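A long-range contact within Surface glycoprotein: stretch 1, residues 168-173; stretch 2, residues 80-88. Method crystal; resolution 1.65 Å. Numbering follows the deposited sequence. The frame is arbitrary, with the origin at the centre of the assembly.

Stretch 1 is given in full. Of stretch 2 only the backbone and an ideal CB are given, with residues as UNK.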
# COMPACT_ATOMS: atom_id res chain seq x y z
N GLY A 168 7.77 25.22 -2.61
CA GLY A 168 7.21 25.37 -1.28
C GLY A 168 5.79 24.88 -1.09
O GLY A 168 5.19 25.04 -0.01
N GLU A 169 5.24 24.28 -2.14
CA GLU A 169 3.94 23.64 -2.05
C GLU A 169 4.07 22.17 -2.45
O GLU A 169 5.18 21.62 -2.43
CB GLU A 169 2.92 24.40 -2.90
CG GLU A 169 2.75 25.84 -2.37
CD GLU A 169 1.42 26.48 -2.72
OE1 GLU A 169 1.03 26.43 -3.90
OE2 GLU A 169 0.78 27.06 -1.80
N TYR A 170 2.94 21.53 -2.75
CA TYR A 170 2.90 20.08 -2.96
C TYR A 170 2.05 19.70 -4.17
O TYR A 170 1.24 20.50 -4.65
CB TYR A 170 2.34 19.37 -1.71
CG TYR A 170 3.14 19.63 -0.45
CD1 TYR A 170 2.89 20.76 0.32
CD2 TYR A 170 4.13 18.75 -0.04
CE1 TYR A 170 3.61 21.01 1.46
CE2 TYR A 170 4.86 18.99 1.10
CZ TYR A 170 4.59 20.12 1.85
OH TYR A 170 5.31 20.38 2.99
N ARG A 171 2.27 18.48 -4.67
CA ARG A 171 1.51 17.92 -5.80
C ARG A 171 1.48 16.41 -5.58
O ARG A 171 2.25 15.91 -4.76
CB ARG A 171 2.17 18.26 -7.13
CG ARG A 171 3.56 17.67 -7.25
CD ARG A 171 4.27 18.13 -8.49
NE ARG A 171 5.71 17.99 -8.32
CZ ARG A 171 6.62 18.60 -9.07
NH1 ARG A 171 6.24 19.40 -10.06
NH2 ARG A 171 7.90 18.41 -8.82
N GLU A 172 0.61 15.69 -6.28
CA GLU A 172 0.59 14.25 -6.05
C GLU A 172 1.94 13.64 -6.35
O GLU A 172 2.57 13.97 -7.38
CB GLU A 172 -0.48 13.50 -6.86
CG GLU A 172 -0.58 12.05 -6.33
CD GLU A 172 -1.57 11.13 -7.03
OE1 GLU A 172 -2.10 11.47 -8.12
OE2 GLU A 172 -1.79 10.03 -6.48
N SER A 173 2.39 12.78 -5.45
CA SER A 173 3.62 12.03 -5.63
C SER A 173 3.60 11.23 -6.93
O SER A 173 2.57 10.64 -7.31
CB SER A 173 3.87 11.09 -4.44
OG SER A 173 5.07 10.36 -4.61
N UNK A 80 -5.31 22.68 1.00
CA UNK A 80 -4.46 23.87 1.01
C UNK A 80 -2.99 23.49 0.83
O UNK A 80 -2.49 22.62 1.54
CB UNK A 80 -4.65 24.65 2.31
N UNK A 81 -2.35 24.13 -0.15
CA UNK A 81 -0.94 23.99 -0.54
C UNK A 81 -0.65 22.72 -1.36
O UNK A 81 0.48 22.52 -1.78
CB UNK A 81 -0.06 23.99 0.71
N UNK A 82 -1.66 21.90 -1.61
CA UNK A 82 -1.49 20.73 -2.48
C UNK A 82 -2.20 20.94 -3.81
O UNK A 82 -3.42 21.15 -3.83
CB UNK A 82 -2.02 19.47 -1.80
N UNK A 83 -1.47 20.93 -4.92
CA UNK A 83 -2.12 21.05 -6.23
C UNK A 83 -3.24 20.03 -6.35
O UNK A 83 -3.01 18.85 -6.15
CB UNK A 83 -1.11 20.86 -7.36
N UNK A 84 -4.47 20.50 -6.65
CA UNK A 84 -5.59 19.55 -6.65
C UNK A 84 -5.37 18.36 -7.58
O UNK A 84 -4.75 18.47 -8.65
CB UNK A 84 -6.88 20.27 -7.05
N UNK A 85 -5.87 17.21 -7.14
CA UNK A 85 -5.84 16.02 -7.97
C UNK A 85 -6.96 15.09 -7.58
O UNK A 85 -7.51 15.20 -6.47
CB UNK A 85 -4.49 15.31 -7.86
N UNK A 86 -7.30 14.19 -8.50
CA UNK A 86 -8.30 13.17 -8.25
C UNK A 86 -7.67 11.79 -8.22
O UNK A 86 -6.82 11.46 -9.05
CB UNK A 86 -9.40 13.23 -9.31
N UNK A 87 -8.09 10.97 -7.26
CA UNK A 87 -7.80 9.55 -7.32
C UNK A 87 -9.11 8.80 -7.46
O UNK A 87 -10.03 8.99 -6.64
CB UNK A 87 -7.03 9.09 -6.08
N UNK A 88 -9.18 7.97 -8.49
CA UNK A 88 -10.20 6.93 -8.59
C UNK A 88 -9.61 5.60 -8.13
O UNK A 88 -8.53 5.23 -8.56
CB UNK A 88 -10.73 6.82 -10.02

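The two stretches run in nearly the same direction, 5° apart end to end; the nearest CA pair in the register is Tyr 170 and position 82, 4.5 Å apart.

Position 80 has its CB pointing away, with nothing of stretch 1 within 5.5 Å, so the contact sets little preference. It is Asn 80, which makes no contact with stretch 1.

At position 81, phi/psi of 77/-1 is left-handed, which favours glycine, asparagine or aspartate. The CB points sideways, 4.1 Å from Glu 169 OE2 and 4.4 Å from Tyr 170 CD1, leaving room for a small polar side chain. The residue is Thr 81, less expected at these angles; its OG1 lies 3.7 Å from Tyr 170 CD1. Thr 81 OG1 donates to Asn 80 O at 2.5 Å. The backbone O of Thr 81 accepts from Tyr 170 N at 2.8 Å.

Position 82 forms the single beta bridge, with Tyr 170. Its extended angles (-109/119) and a CB 4.4 Å from Tyr 170 CB suit a beta-branched or other apolar residue. Val 82 fits: its CG2 packs 3.9 Å from Tyr 170 CB, while its CA makes a CA-H...O contact of 3.5 Å to Tyr 170 O.

Position 83 needs a free amide, because its N donates to Tyr 170 O at 2.8 Å and 173°; proline is excluded. The CB points sideways, 3.6 Å from Tyr 170 O and 4.2 Å from Arg 171 CB; a small residue suits, though these distances do not exclude a longer one directed outward. Ala 83 adds only that methyl, and its O receives a hydrogen bond from water 1, which accepts from Glu 172 N (2.7 Å each).

Position 84 points away; its phi of -56 permits proline among others, and Pro 84 is found.

At position 85 the CB points toward stretch 1, 4.5 Å from Glu 172 CB. An aromatic or a long aliphatic residue could cover that methylene. Phe 85, at chi1 p, does so with its ring face: Glu 172 CB sits 3.7 Å from the ring centroid, 4° off the normal, a CH-pi contact.

Position 86 points away and is open in type; Thr 86 offers its backbone O to water 2.

Position 87 has a sideways CB, 5.3 Å from Glu 172 OE2, so a long cationic side chain, lysine or arginine, is the natural reading. Arg 87 bends through chi2 and chi3 (both p) to bring NH2 2.9 Å from Glu 172 OE2, a salt bridge with a 173° hydrogen bond. Water 2 also links Arg 87 NE to Glu 172 OE1 (2.9 Å each).

Position 88 is out of reach, and Arg 88 makes no contact here.

Stretch 2 (80-88) NTVAPFTRR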
# COMPACT_ATOMS: atom_id res chain seq x y z
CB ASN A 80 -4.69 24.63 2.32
CG ASN A 80 -3.94 25.93 2.39
OD1 ASN A 80 -3.97 26.74 1.45
ND2 ASN A 80 -3.24 26.16 3.50
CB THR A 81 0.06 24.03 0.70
OG1 THR A 81 0.03 22.80 1.43
CG2 THR A 81 -0.25 25.20 1.62
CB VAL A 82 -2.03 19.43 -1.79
CG1 VAL A 82 -1.75 18.21 -2.66
CG2 VAL A 82 -1.39 19.25 -0.42
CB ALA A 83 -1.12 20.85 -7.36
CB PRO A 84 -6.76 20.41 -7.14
CG PRO A 84 -6.39 21.80 -6.73
CD PRO A 84 -4.91 21.88 -6.88
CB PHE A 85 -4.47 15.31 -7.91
CG PHE A 85 -4.14 14.68 -6.59
CD1 PHE A 85 -3.58 15.44 -5.57
CD2 PHE A 85 -4.34 13.33 -6.39
CE1 PHE A 85 -3.25 14.85 -4.35
CE2 PHE A 85 -4.00 12.74 -5.17
CZ PHE A 85 -3.47 13.50 -4.15
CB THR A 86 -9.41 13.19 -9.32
OG1 THR A 86 -10.09 14.46 -9.28
CG2 THR A 86 -10.44 12.09 -9.08
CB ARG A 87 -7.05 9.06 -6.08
CG ARG A 87 -6.91 7.54 -6.04
CD ARG A 87 -5.87 7.05 -7.04
NE ARG A 87 -4.54 7.53 -6.67
CZ ARG A 87 -3.71 6.89 -5.86
NH1 ARG A 87 -4.04 5.70 -5.34
NH2 ARG A 87 -2.53 7.42 -5.56
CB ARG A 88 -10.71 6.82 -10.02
CG ARG A 88 -11.73 7.88 -10.37
CD ARG A 88 -12.10 7.82 -11.84
NE ARG A 88 -13.31 8.60 -12.09
CZ ARG A 88 -13.34 9.92 -12.14
NH1 ARG A 88 -12.23 10.61 -11.97
NH2 ARG A 88 -14.48 10.56 -12.38
O HOH W 1 -1.21 17.31 -7.51
O HOH W 2 -4.53 9.90 -8.29
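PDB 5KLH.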